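Esterase E25 (Uncultured bacterium, PDB 4Q05) hydrolyses carboxylic ester bonds as an alpha/beta-hydrolase of the bacterial hormone-sensitive lipase family, probably as a dimer. Local coordinates at residues T150-A153 with I154-T158; T242-S245 with Y246-D250; G286-H289 with G290-P293; V309-H312 with I313-Q317; T344-A347 with F348-N352. All blocks are in the same frame, centred on the assembly; numbering follows the deposited sequence. Where two conformers were deposited one is given.

Interaction 1 (T150-A153 with I154-T158); sequences TIEA and IVIAT
Ile154 O is gripped by two donors of Thr158, while Ile154 N ties back to Thr150 O at 2.8 Å. Thr158 OG1 lies 2.6 Å from Ile154 O, and Thr158 N bonds to the same oxygen from the opposite face of its plane. A threonine suits this place because its short hydroxyl can be satisfied one turn back. The ladder of i to i+4 bonds continues through Val155, Ile156 and Ala157, the bond from Ile156 N to Glu152 O being nearly straight (171°). Ile154 keeps CG1 beside its own backbone N (chi1 -68°), which lays the branch on the previous turn and brings CD1 to 3.9 Å from Thr150 OG1; that hydroxyl bonds to Glu147 O. Ile156 CD1 reaches Glu152 CG at 3.9 Å, the two side chains slanting across one another. Glu152 runs straight out from the helix and delivers its carboxylate to Ser205 OG and Tyr335 OH. The branched isoleucines fill apolar seams, Ile154 against helix 91-102 and Ile156 against strand 132-136, while small Ala153 lets the helix lie close to Val119 and His135. Helix 151-160 is the connecting helix of a beta-alpha-beta crossover between strands 132-136 and 164-168 in the alpha/beta-hydrolase fold, and Glu152 meets the serine just before Ser206 of the probable nucleophile elbow.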
loop_
_atom_site.group_PDB
_atom_site.type_symbol
_atom_site.label_atom_id
_atom_site.label_comp_id
_atom_site.label_asym_id
_atom_site.label_seq_id
_atom_site.Cartn_x
_atom_site.Cartn_y
_atom_site.Cartn_z
ATOM N N THR A 150 -4.290 21.453 -15.125
ATOM C CA THR A 150 -4.166 20.498 -16.223
ATOM C C THR A 150 -2.922 19.606 -16.172
ATOM O O THR A 150 -2.820 18.647 -16.939
ATOM C CB THR A 150 -4.212 21.188 -17.601
ATOM O OG1 THR A 150 -3.151 22.150 -17.690
ATOM C CG2 THR A 150 -5.565 21.881 -17.814
ATOM N N ILE A 151 -1.981 19.897 -15.283
ATOM C CA ILE A 151 -0.759 19.085 -15.238
ATOM C C ILE A 151 -1.048 17.591 -15.117
ATOM O O ILE A 151 -0.631 16.796 -15.958
ATOM C CB ILE A 151 0.200 19.534 -14.126
ATOM C CG1 ILE A 151 0.634 20.977 -14.375
ATOM C CG2 ILE A 151 1.431 18.620 -14.071
ATOM C CD1 ILE A 151 1.450 21.577 -13.245
ATOM N N GLU A 152 -1.788 17.193 -14.094
ATOM C CA GLU A 152 -2.042 15.766 -13.922
ATOM C C GLU A 152 -2.862 15.184 -15.083
ATOM O O GLU A 152 -2.693 14.019 -15.449
ATOM C CB GLU A 152 -2.721 15.482 -12.583
ATOM C CG GLU A 152 -3.015 14.010 -12.350
ATOM C CD GLU A 152 -3.718 13.755 -11.023
ATOM O OE1 GLU A 152 -4.559 14.586 -10.604
ATOM O OE2 GLU A 152 -3.432 12.715 -10.402
ATOM N N ALA A 153 -3.756 15.996 -15.644
ATOM C CA ALA A 153 -4.567 15.586 -16.785
ATOM C C ALA A 153 -3.679 15.298 -17.982
ATOM O O ALA A 153 -3.915 14.366 -18.746
ATOM C CB ALA A 153 -5.555 16.684 -17.145
ATOM N N ILE A 154 -2.674 16.136 -18.164
ATOM C CA ILE A 154 -1.723 15.947 -19.253
ATOM C C ILE A 154 -0.967 14.626 -19.062
ATOM O O ILE A 154 -0.774 13.863 -20.016
ATOM C CB ILE A 154 -0.750 17.125 -19.310
ATOM C CG1 ILE A 154 -1.498 18.397 -19.731
ATOM C CG2 ILE A 154 0.419 16.830 -20.256
ATOM C CD1 ILE A 154 -0.732 19.675 -19.410
ATOM N N VAL A 155 -0.566 14.349 -17.823
ATOM C CA VAL A 155 0.154 13.114 -17.523
ATOM C C VAL A 155 -0.721 11.897 -17.777
ATOM O O VAL A 155 -0.301 10.930 -18.416
ATOM C CB VAL A 155 0.619 13.054 -16.057
ATOM C CG1 VAL A 155 1.155 11.670 -15.751
ATOM C CG2 VAL A 155 1.659 14.121 -15.774
ATOM N N ILE A 156 -1.946 11.939 -17.265
ATOM C CA ILE A 156 -2.869 10.857 -17.498
ATOM C C ILE A 156 -3.102 10.673 -18.999
ATOM O O ILE A 156 -3.043 9.557 -19.523
ATOM C CB ILE A 156 -4.212 11.129 -16.780
ATOM C CG1 ILE A 156 -4.015 11.099 -15.257
ATOM C CG2 ILE A 156 -5.255 10.129 -17.212
ATOM C CD1 ILE A 156 -5.244 11.580 -14.461
ATOM N N ALA A 157 -3.378 11.770 -19.691
ATOM C CA ALA A 157 -3.672 11.676 -21.123
ATOM C C ALA A 157 -2.537 10.981 -21.887
ATOM O O ALA A 157 -2.778 10.000 -22.585
ATOM C CB ALA A 157 -3.962 13.045 -21.710
ATOM N N THR A 158 -1.308 11.474 -21.740
ATOM C CA THR A 158 -0.192 10.915 -22.508
ATOM C C THR A 158 0.137 9.497 -22.132
ATOM O O THR A 158 0.331 8.659 -23.003
ATOM C CB THR A 158 1.129 11.689 -22.349
ATOM O OG1 THR A 158 1.128 12.447 -21.134
ATOM C CG2 THR A 158 1.355 12.576 -23.514
#

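Interaction 2 (T242-S245 with Y246-D250); sequences TGDS and YYIND
Two tyrosine rings take backbone oxygens at their edges: Thr242 O lies near the plane of the Tyr246 ring, 3.4 Å from CE2, and Gly243 O near that of Tyr247, 3.4 Å from CD2. Tyr246 keeps CG beside its own backbone N (chi1 -81°), which carries the ring back to Thr242; it also meets Tyr259 edge-to-face. The phenols bond back along the chain, Tyr246 OH to Asp238 O and Tyr247 OH to Lys241 O. A leucine in place of Tyr246 would probably deprive Asp238 O of its hydroxyl and Tyr259 of this edge-to-face partner. Gly243, with phi at 141°, has a backbone shape in which a side chain would strike the preceding carbonyl. Asp244 O is gripped twice, by Ile248 N at 2.7 Å, nearly straight, and by Tyr247 N at 2.8 Å from above the carbonyl plane. Ile248 CD1 rests on Asp244 CB at 3.8 Å, and the side chain packs on Ile248 of the second subunit. Asn249 N closes the short helix on Ser245 O, and ND2 bonds to Asp302 O. The Asp244 carboxylate is taken up by Thr300 and Arg301 of the second subunit, so this buried helix start probably balances its charge across the dimer interface.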
loop_
_atom_site.group_PDB
_atom_site.type_symbol
_atom_site.label_atom_id
_atom_site.label_comp_id
_atom_site.label_asym_id
_atom_site.label_seq_id
_atom_site.Cartn_x
_atom_site.Cartn_y
_atom_site.Cartn_z
ATOM N N THR A 242 -7.133 12.477 10.831
ATOM C CA THR A 242 -7.228 11.079 11.186
ATOM C C THR A 242 -6.498 10.304 10.109
ATOM O O THR A 242 -6.821 10.432 8.932
ATOM C CB THR A 242 -8.688 10.622 11.219
ATOM O OG1 THR A 242 -9.449 11.510 12.045
ATOM C CG2 THR A 242 -8.795 9.182 11.743
ATOM N N GLY A 243 -5.506 9.523 10.520
ATOM C CA GLY A 243 -4.696 8.756 9.599
ATOM C C GLY A 243 -3.250 8.775 10.052
ATOM O O GLY A 243 -2.663 9.844 10.215
ATOM N N ASP A 244 -2.689 7.589 10.283
ATOM C CA ASP A 244 -1.297 7.445 10.691
ATOM C C ASP A 244 -0.362 8.371 9.912
ATOM O O ASP A 244 0.502 9.026 10.491
ATOM C CB ASP A 244 -0.839 5.997 10.488
ATOM C CG ASP A 244 -1.087 5.118 11.708
ATOM O OD1 ASP A 244 -1.651 5.608 12.706
ATOM O OD2 ASP A 244 -0.712 3.927 11.662
ATOM N N SER A 245 -0.526 8.409 8.594
ATOM C CA SER A 245 0.429 9.127 7.761
ATOM C C SER A 245 0.454 10.626 8.053
ATOM O O SER A 245 1.483 11.275 7.877
ATOM C CB SER A 245 0.188 8.855 6.266
ATOM O OG SER A 245 -1.128 9.230 5.851
ATOM N N TYR A 246 -0.671 11.184 8.482
ATOM C CA TYR A 246 -0.672 12.585 8.922
ATOM C C TYR A 246 0.373 12.803 10.014
ATOM O O TYR A 246 0.954 13.874 10.128
ATOM C CB TYR A 246 -2.044 12.977 9.472
ATOM C CG TYR A 246 -3.081 13.330 8.435
ATOM C CD1 TYR A 246 -2.769 14.152 7.359
ATOM C CD2 TYR A 246 -4.381 12.861 8.546
ATOM C CE1 TYR A 246 -3.736 14.506 6.418
ATOM C CE2 TYR A 246 -5.354 13.203 7.612
ATOM C CZ TYR A 246 -5.016 14.029 6.553
ATOM O OH TYR A 246 -5.962 14.364 5.627
ATOM N N TYR A 247 0.595 11.781 10.831
ATOM C CA TYR A 247 1.501 11.908 11.971
ATOM C C TYR A 247 2.873 11.348 11.638
ATOM O O TYR A 247 3.894 12.008 11.838
ATOM C CB TYR A 247 0.887 11.237 13.205
ATOM C CG TYR A 247 -0.451 11.854 13.568
ATOM C CD1 TYR A 247 -0.532 12.948 14.427
ATOM C CD2 TYR A 247 -1.632 11.360 13.033
ATOM C CE1 TYR A 247 -1.768 13.527 14.750
ATOM C CE2 TYR A 247 -2.853 11.929 13.340
ATOM C CZ TYR A 247 -2.921 13.007 14.196
ATOM O OH TYR A 247 -4.164 13.556 14.483
ATOM N N ILE A 248 2.886 10.139 11.089
ATOM C CA ILE A 248 4.127 9.486 10.729
ATOM C C ILE A 248 4.879 10.245 9.641
ATOM O O ILE A 248 6.110 10.362 9.686
ATOM C CB ILE A 248 3.860 8.055 10.237
ATOM C CG1 ILE A 248 3.203 7.220 11.350
ATOM C CG2 ILE A 248 5.161 7.414 9.741
ATOM C CD1 ILE A 248 2.930 5.757 10.957
ATOM N N ASN A 249 4.151 10.737 8.642
ATOM C CA ASN A 249 4.814 11.394 7.517
ATOM C C ASN A 249 4.848 12.921 7.659
ATOM O O ASN A 249 5.197 13.635 6.727
ATOM C CB ASN A 249 4.210 10.949 6.179
ATOM C CG ASN A 249 4.636 9.554 5.805
ATOM O OD1 ASN A 249 5.654 9.067 6.300
ATOM N ND2 ASN A 249 3.877 8.899 4.924
ATOM N N ASP A 250 4.521 13.411 8.848
ATOM C CA ASP A 250 4.645 14.836 9.132
ATOM C C ASP A 250 6.122 15.233 8.977
ATOM O O ASP A 250 6.987 14.697 9.666
ATOM C CB ASP A 250 4.174 15.125 10.552
ATOM C CG ASP A 250 4.010 16.614 10.818
ATOM O OD1 ASP A 250 5.018 17.333 10.772
ATOM O OD2 ASP A 250 2.874 17.067 11.054
#

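Interaction 3 (G286-H289 with G290-P293); sequences GDLH and GFPP
A type II beta turn from Leu288 to Phe291, overlapped by an Asx turn that starts at Asp287, shapes the loop leading into strand 294-299. The beta turn is closed by Phe291 N, 3.3 Å from Leu288 O and approaching above the carbonyl plane. Gly290 suits the third position, since its positive phi (86°) would press a side chain against His289 O. On the buried side Leu288 CG stands beside its backbone N (chi1 -58°), which sets CD2 over a face of the Phe291 ring, 4.0 Å from its centroid and 27° off the normal, a CH-pi contact. Leu288 also packs on Leu315, and Phe291 on Ile220 of helix 206-221, pinning the loop between helices. The polar half faces outward. Asp287 OD1 accepts from His289 N at 3.0 Å, met from above the carboxylate plane, and from His289 ND1 at 2.7 Å. The latter bond uses the syn lone pair of OD1 and lies in the imidazole plane, so it fixes the ring's rotation. Because ND1 donates to Asp287 OD1, a proton sits on ND1, and the nearby negative charge is likely to favour a second on NE2 at this exposed corner.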
loop_
_atom_site.group_PDB
_atom_site.type_symbol
_atom_site.label_atom_id
_atom_site.label_comp_id
_atom_site.label_asym_id
_atom_site.label_seq_id
_atom_site.Cartn_x
_atom_site.Cartn_y
_atom_site.Cartn_z
ATOM N N GLY A 286 -18.456 8.070 4.105
ATOM C CA GLY A 286 -19.712 7.727 3.469
ATOM C C GLY A 286 -19.690 6.288 2.991
ATOM O O GLY A 286 -18.688 5.579 3.146
ATOM N N ASP A 287 -20.793 5.867 2.388
ATOM C CA ASP A 287 -20.942 4.516 1.871
ATOM C C ASP A 287 -20.162 4.362 0.573
ATOM O O ASP A 287 -20.248 5.213 -0.305
ATOM C CB ASP A 287 -22.420 4.234 1.598
ATOM C CG ASP A 287 -22.733 2.741 1.494
ATOM O OD1 ASP A 287 -21.798 1.916 1.367
ATOM O OD2 ASP A 287 -23.933 2.399 1.539
ATOM N N LEU A 288 -19.409 3.272 0.450
ATOM C CA LEU A 288 -18.644 3.008 -0.767
ATOM C C LEU A 288 -19.166 1.791 -1.529
ATOM O O LEU A 288 -18.612 1.415 -2.561
ATOM C CB LEU A 288 -17.159 2.831 -0.438
ATOM C CG LEU A 288 -16.511 4.025 0.266
ATOM C CD1 LEU A 288 -15.006 3.819 0.423
ATOM C CD2 LEU A 288 -16.784 5.293 -0.509
ATOM N N HIS A 289 -20.233 1.171 -1.035
ATOM C CA HIS A 289 -20.845 0.089 -1.791
ATOM C C HIS A 289 -21.333 0.600 -3.140
ATOM O O HIS A 289 -21.813 1.723 -3.249
ATOM C CB HIS A 289 -22.019 -0.542 -1.034
ATOM C CG HIS A 289 -21.616 -1.329 0.173
ATOM N ND1 HIS A 289 -21.439 -0.751 1.415
ATOM C CD2 HIS A 289 -21.372 -2.653 0.335
ATOM C CE1 HIS A 289 -21.101 -1.684 2.286
ATOM N NE2 HIS A 289 -21.048 -2.845 1.656
ATOM N N GLY A 290 -21.215 -0.231 -4.168
ATOM C CA GLY A 290 -21.676 0.157 -5.486
ATOM C C GLY A 290 -20.656 0.926 -6.297
ATOM O O GLY A 290 -20.895 1.230 -7.463
ATOM N N PHE A 291 -19.512 1.249 -5.703
ATOM C CA PHE A 291 -18.492 1.977 -6.462
ATOM C C PHE A 291 -18.022 1.183 -7.678
ATOM O O PHE A 291 -17.927 -0.039 -7.638
ATOM C CB PHE A 291 -17.299 2.378 -5.573
ATOM C CG PHE A 291 -17.408 3.775 -5.004
ATOM C CD1 PHE A 291 -18.540 4.168 -4.300
ATOM C CD2 PHE A 291 -16.385 4.692 -5.184
ATOM C CE1 PHE A 291 -18.646 5.454 -3.782
ATOM C CE2 PHE A 291 -16.478 5.971 -4.668
ATOM C CZ PHE A 291 -17.611 6.356 -3.958
ATOM N N PRO A 292 -17.728 1.891 -8.771
ATOM C CA PRO A 292 -17.112 1.285 -9.949
ATOM C C PRO A 292 -15.718 0.777 -9.570
ATOM O O PRO A 292 -15.217 1.157 -8.515
ATOM C CB PRO A 292 -16.953 2.474 -10.916
ATOM C CG PRO A 292 -17.734 3.596 -10.337
ATOM C CD PRO A 292 -17.794 3.358 -8.863
ATOM N N PRO A 293 -15.096 -0.047 -10.422
ATOM C CA PRO A 293 -13.710 -0.450 -10.156
ATOM C C PRO A 293 -12.847 0.778 -9.962
ATOM O O PRO A 293 -12.947 1.727 -10.745
ATOM C CB PRO A 293 -13.310 -1.180 -11.443
ATOM C CG PRO A 293 -14.612 -1.774 -11.932
ATOM C CD PRO A 293 -15.658 -0.732 -11.604
#

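Interaction 4 (V309-H312 with I313-Q317); sequences VRTH and IKLRQ. With NA (sodium ion), chain C.
His312 and Arg316, one helical turn apart, lie side by side and point the same way. Arg316 CG sits over one face of the imidazole, 4.0 Å from its centroid and 22° off the normal, a CH-pi contact displaced toward the rim. Because the arginine chain bends at chi2 and chi3, its guanidinium does not lie flat on the ring; the two planes stand 70° apart. NH1 shares Ala322 O with His312 NE2, and NH2 makes a salt bridge to Glu350 of the second subunit. His312 CG is anti to the backbone N (chi1 172°), which carries the ring toward the sodium ion, and its turn about chi2 presents ND1 to the metal at 2.8 Å. Val326 O of the second subunit also binds that ion. Ile313 CD1, 3.5 Å from the sodium, flanks the metal with hydrocarbon. On another side of the helix Thr311 CG2 touches Leu315 CD1 at 3.8 Å, and both residues press on Leu296 of strand 294-299; the threonine hydroxyl is satisfied by Ala307 O. As ND1 binds the metal and NE2 donates to Ala322 O, the imidazole is probably neutral, linking its own sheet edge to the second subunit through the ion.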
loop_
_atom_site.group_PDB
_atom_site.type_symbol
_atom_site.label_atom_id
_atom_site.label_comp_id
_atom_site.label_asym_id
_atom_site.label_seq_id
_atom_site.Cartn_x
_atom_site.Cartn_y
_atom_site.Cartn_z
ATOM N N VAL A 309 -4.993 4.192 1.620
ATOM C CA VAL A 309 -5.090 2.765 1.890
ATOM C C VAL A 309 -6.352 2.471 2.694
ATOM O O VAL A 309 -6.934 1.397 2.569
ATOM C CB VAL A 309 -3.831 2.202 2.590
ATOM C CG1 VAL A 309 -2.585 2.494 1.745
ATOM C CG2 VAL A 309 -3.675 2.747 4.001
ATOM N N ARG A 310 -6.777 3.437 3.502
ATOM C CA ARG A 310 -8.045 3.316 4.219
ATOM C C ARG A 310 -9.165 3.273 3.210
ATOM O O ARG A 310 -10.111 2.513 3.360
ATOM C CB ARG A 310 -8.254 4.468 5.200
ATOM C CG ARG A 310 -7.399 4.365 6.462
ATOM C CD ARG A 310 -7.501 5.638 7.276
ATOM N NE ARG A 310 -8.869 5.858 7.734
ATOM C CZ ARG A 310 -9.356 7.031 8.123
ATOM N NH1 ARG A 310 -8.595 8.118 8.098
ATOM N NH2 ARG A 310 -10.615 7.122 8.515
ATOM N N THR A 311 -9.056 4.071 2.155
ATOM C CA THR A 311 -10.098 4.068 1.136
ATOM C C THR A 311 -10.076 2.760 0.342
ATOM O O THR A 311 -11.118 2.174 0.073
ATOM C CB THR A 311 -9.978 5.266 0.176
ATOM O OG1 THR A 311 -10.151 6.493 0.905
ATOM C CG2 THR A 311 -11.032 5.164 -0.910
ATOM N N HIS A 312 -8.882 2.318 -0.030
ATOM C CA HIS A 312 -8.728 1.075 -0.763
ATOM C C HIS A 312 -9.356 -0.071 0.027
ATOM O O HIS A 312 -10.069 -0.908 -0.527
ATOM C CB HIS A 312 -7.246 0.760 -1.012
ATOM C CG HIS A 312 -7.016 -0.604 -1.586
ATOM N ND1 HIS A 312 -6.516 -1.652 -0.844
ATOM C CD2 HIS A 312 -7.251 -1.099 -2.824
ATOM C CE1 HIS A 312 -6.432 -2.731 -1.605
ATOM N NE2 HIS A 312 -6.881 -2.424 -2.810
ATOM N N ILE A 313 -9.084 -0.097 1.325
ATOM C CA ILE A 313 -9.554 -1.189 2.165
ATOM C C ILE A 313 -11.066 -1.102 2.283
ATOM O O ILE A 313 -11.751 -2.108 2.168
ATOM C CB ILE A 313 -8.883 -1.186 3.559
ATOM C CG1 ILE A 313 -7.407 -1.597 3.432
ATOM C CG2 ILE A 313 -9.598 -2.151 4.520
ATOM C CD1 ILE A 313 -7.218 -3.017 2.795
ATOM N N LYS A 314 -11.593 0.105 2.487
ATOM C CA LYS A 314 -13.045 0.247 2.623
ATOM C C LYS A 314 -13.751 -0.170 1.333
ATOM O O LYS A 314 -14.804 -0.809 1.363
ATOM C CB LYS A 314 -13.453 1.673 3.052
ATOM C CG LYS A 314 -14.970 1.787 3.366
ATOM C CD LYS A 314 -15.333 3.111 4.037
ATOM C CE LYS A 314 -16.813 3.124 4.446
ATOM N NZ LYS A 314 -17.178 4.349 5.207
ATOM N N LEU A 315 -13.168 0.177 0.193
ATOM C CA LEU A 315 -13.718 -0.286 -1.083
ATOM C C LEU A 315 -13.742 -1.810 -1.153
ATOM O O LEU A 315 -14.787 -2.413 -1.447
ATOM C CB LEU A 315 -12.922 0.282 -2.265
ATOM C CG LEU A 315 -12.999 1.802 -2.416
ATOM C CD1 LEU A 315 -11.873 2.311 -3.279
ATOM C CD2 LEU A 315 -14.347 2.202 -3.008
ATOM N N ARG A 316 -12.598 -2.439 -0.890
ATOM C CA ARG A 316 -12.534 -3.901 -0.935
ATOM C C ARG A 316 -13.550 -4.536 0.008
ATOM O O ARG A 316 -14.230 -5.490 -0.348
ATOM C CB ARG A 316 -11.127 -4.404 -0.607
ATOM C CG ARG A 316 -10.054 -3.963 -1.608
ATOM C CD ARG A 316 -10.270 -4.491 -3.038
ATOM N NE ARG A 316 -10.173 -5.944 -3.158
ATOM C CZ ARG A 316 -9.254 -6.597 -3.880
ATOM N NH1 ARG A 316 -8.324 -5.944 -4.563
ATOM N NH2 ARG A 316 -9.266 -7.923 -3.924
ATOM N N GLN A 317 -13.650 -3.995 1.211
ATOM C CA GLN A 317 -14.597 -4.500 2.196
ATOM C C GLN A 317 -16.038 -4.286 1.744
ATOM O O GLN A 317 -16.955 -4.934 2.240
ATOM C CB GLN A 317 -14.337 -3.859 3.564
ATOM C CG GLN A 317 -13.070 -4.397 4.223
ATOM C CD GLN A 317 -12.701 -3.666 5.499
ATOM O OE1 GLN A 317 -13.315 -2.673 5.858
ATOM N NE2 GLN A 317 -11.672 -4.143 6.173
HETATM NA NA NA C . -4.799 -1.082 1.231
#

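Interaction 5 (T344-A347 with F348-N352); sequences TQHA and FAELN
Thr344 and Phe348 form the close-packed side, lying alongside each other and pointing the same way. The methyl CG2 of Thr344 meets Phe348 CD2 at 3.8 Å, while Thr344 O lies near the ring plane at its edge, 3.2 Å from CD2. That oxygen also accepts from Phe348 N, so one carbonyl serves both the helix and the ring edge. A flat ring suits this place because it fits between its own helix and helix 151-160, against Val155, Ile156 and Leu159; the Thr344 hydroxyl is bonded to Tyr335 O. Ala347, having only a methyl, allows the helix to come down on Ile297 and Tyr327. Helix 342-358, the last of the chain, thereby packs beside helix 151-160 on the central sheet of the alpha/beta-hydrolase fold, over strands 294-299 and 322-327. Toward solvent the fit is looser. Ala349 and Gln345 are exposed, and they are linked by the backbone bond from Ala349 N to Gln345 O at 3.1 Å. His346 and Glu350 slant across each other with ring and carboxylate planes 85° apart, but their approach is too short to be trusted. An alanine at His346 would lack the ring that packs on Gln317 of the second subunit and would probably open a gap at that edge of the interface. Glu350 bends at chi2 (-77°), its OE1 meeting Arg316 of the second subunit.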
loop_
_atom_site.group_PDB
_atom_site.type_symbol
_atom_site.label_atom_id
_atom_site.label_comp_id
_atom_site.label_asym_id
_atom_site.label_seq_id
_atom_site.Cartn_x
_atom_site.Cartn_y
_atom_site.Cartn_z
ATOM N N THR A 344 6.237 6.457 -12.362
ATOM C CA THR A 344 5.187 7.127 -13.108
ATOM C C THR A 344 4.848 6.379 -14.384
ATOM O O THR A 344 3.677 6.191 -14.719
ATOM C CB THR A 344 5.643 8.561 -13.439
ATOM O OG1 THR A 344 5.844 9.264 -12.212
ATOM C CG2 THR A 344 4.622 9.289 -14.289
ATOM N N GLN A 345 5.866 5.932 -15.109
ATOM C CA GLN A 345 5.619 5.190 -16.338
ATOM C C GLN A 345 4.868 3.907 -16.030
ATOM O O GLN A 345 3.960 3.518 -16.756
ATOM C CB GLN A 345 6.932 4.863 -17.052
ATOM C CG GLN A 345 7.678 6.080 -17.547
ATOM C CD GLN A 345 8.989 5.707 -18.187
ATOM O OE1 GLN A 345 9.503 4.605 -17.978
ATOM N NE2 GLN A 345 9.543 6.617 -18.974
ATOM N N HIS A 346 5.248 3.250 -14.943
ATOM C CA HIS A 346 4.580 2.012 -14.563
ATOM C C HIS A 346 3.144 2.314 -14.126
ATOM O O HIS A 346 2.181 1.685 -14.585
ATOM C CB HIS A 346 5.343 1.346 -13.422
ATOM C CG HIS A 346 4.621 0.184 -12.814
ATOM N ND1 HIS A 346 4.071 -0.827 -13.569
ATOM C CD2 HIS A 346 4.371 -0.131 -11.521
ATOM C CE1 HIS A 346 3.510 -1.719 -12.766
ATOM N NE2 HIS A 346 3.680 -1.318 -11.521
ATOM N N ALA A 347 3.006 3.300 -13.249
ATOM C CA ALA A 347 1.705 3.608 -12.673
ATOM C C ALA A 347 0.660 3.824 -13.772
ATOM O O ALA A 347 -0.460 3.308 -13.711
ATOM C CB ALA A 347 1.816 4.845 -11.807
ATOM N N PHE A 348 1.031 4.588 -14.788
ATOM C CA PHE A 348 0.058 4.950 -15.809
ATOM C C PHE A 348 -0.077 3.894 -16.896
ATOM O O PHE A 348 -1.118 3.780 -17.532
ATOM C CB PHE A 348 0.342 6.355 -16.326
ATOM C CG PHE A 348 0.048 7.399 -15.298
ATOM C CD1 PHE A 348 -1.266 7.713 -14.986
ATOM C CD2 PHE A 348 1.066 7.980 -14.565
ATOM C CE1 PHE A 348 -1.553 8.640 -13.995
ATOM C CE2 PHE A 348 0.786 8.917 -13.582
ATOM C CZ PHE A 348 -0.526 9.242 -13.294
ATOM N N ALA A 349 0.957 3.081 -17.077
ATOM C CA ALA A 349 0.771 1.865 -17.859
ATOM C C ALA A 349 -0.258 0.949 -17.170
ATOM O O ALA A 349 -1.135 0.383 -17.824
ATOM C CB ALA A 349 2.102 1.145 -18.074
ATOM N N GLU A 350 -0.173 0.832 -15.846
ATOM C CA GLU A 350 -1.180 0.090 -15.089
ATOM C C GLU A 350 -2.565 0.741 -15.221
ATOM O O GLU A 350 -3.562 0.049 -15.390
ATOM C CB GLU A 350 -0.786 -0.012 -13.611
ATOM C CG GLU A 350 0.476 -0.850 -13.353
ATOM C CD GLU A 350 0.236 -2.364 -13.421
ATOM O OE1 GLU A 350 -0.918 -2.808 -13.620
ATOM O OE2 GLU A 350 1.224 -3.111 -13.271
ATOM N N LEU A 351 -2.629 2.072 -15.147
ATOM C CA LEU A 351 -3.907 2.755 -15.298
ATOM C C LEU A 351 -4.476 2.411 -16.665
ATOM O O LEU A 351 -5.646 2.051 -16.799
ATOM C CB LEU A 351 -3.755 4.275 -15.154
ATOM C CG LEU A 351 -5.075 5.050 -15.300
ATOM C CD1 LEU A 351 -6.136 4.487 -14.361
ATOM C CD2 LEU A 351 -4.898 6.555 -15.082
ATOM N N ASN A 352 -3.634 2.513 -17.685
ATOM C CA ASN A 352 -4.055 2.170 -19.031
ATOM C C ASN A 352 -4.652 0.775 -19.097
ATOM O O ASN A 352 -5.716 0.574 -19.680
ATOM C CB ASN A 352 -2.891 2.287 -20.012
ATOM C CG ASN A 352 -3.253 1.768 -21.391
ATOM O OD1 ASN A 352 -3.790 2.501 -22.225
ATOM N ND2 ASN A 352 -2.976 0.506 -21.631
#

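Overall arrangement
Interactions 1 and 5 belong to neighbouring helices and touch, Phe348 wedging against Val155 and Ile156; their centres lie 12 Å apart, and hydrocarbon packing dominates. Interaction 1 is the more buried, whereas interaction 5 also has an open face. Interactions 3 and 4 meet where Leu288 and Phe291 rest on Leu315 and Gly286 O takes Lys314 NZ; one is a partly exposed loop, the other a buried helix holding sodium. Interaction 2 joins interaction 4 through Arg310 beside Thr242 O. Interactions 2, 4 and 5 all reach the second subunit by charge, 4 adding a metal, while 1 and 3 stay within one chain.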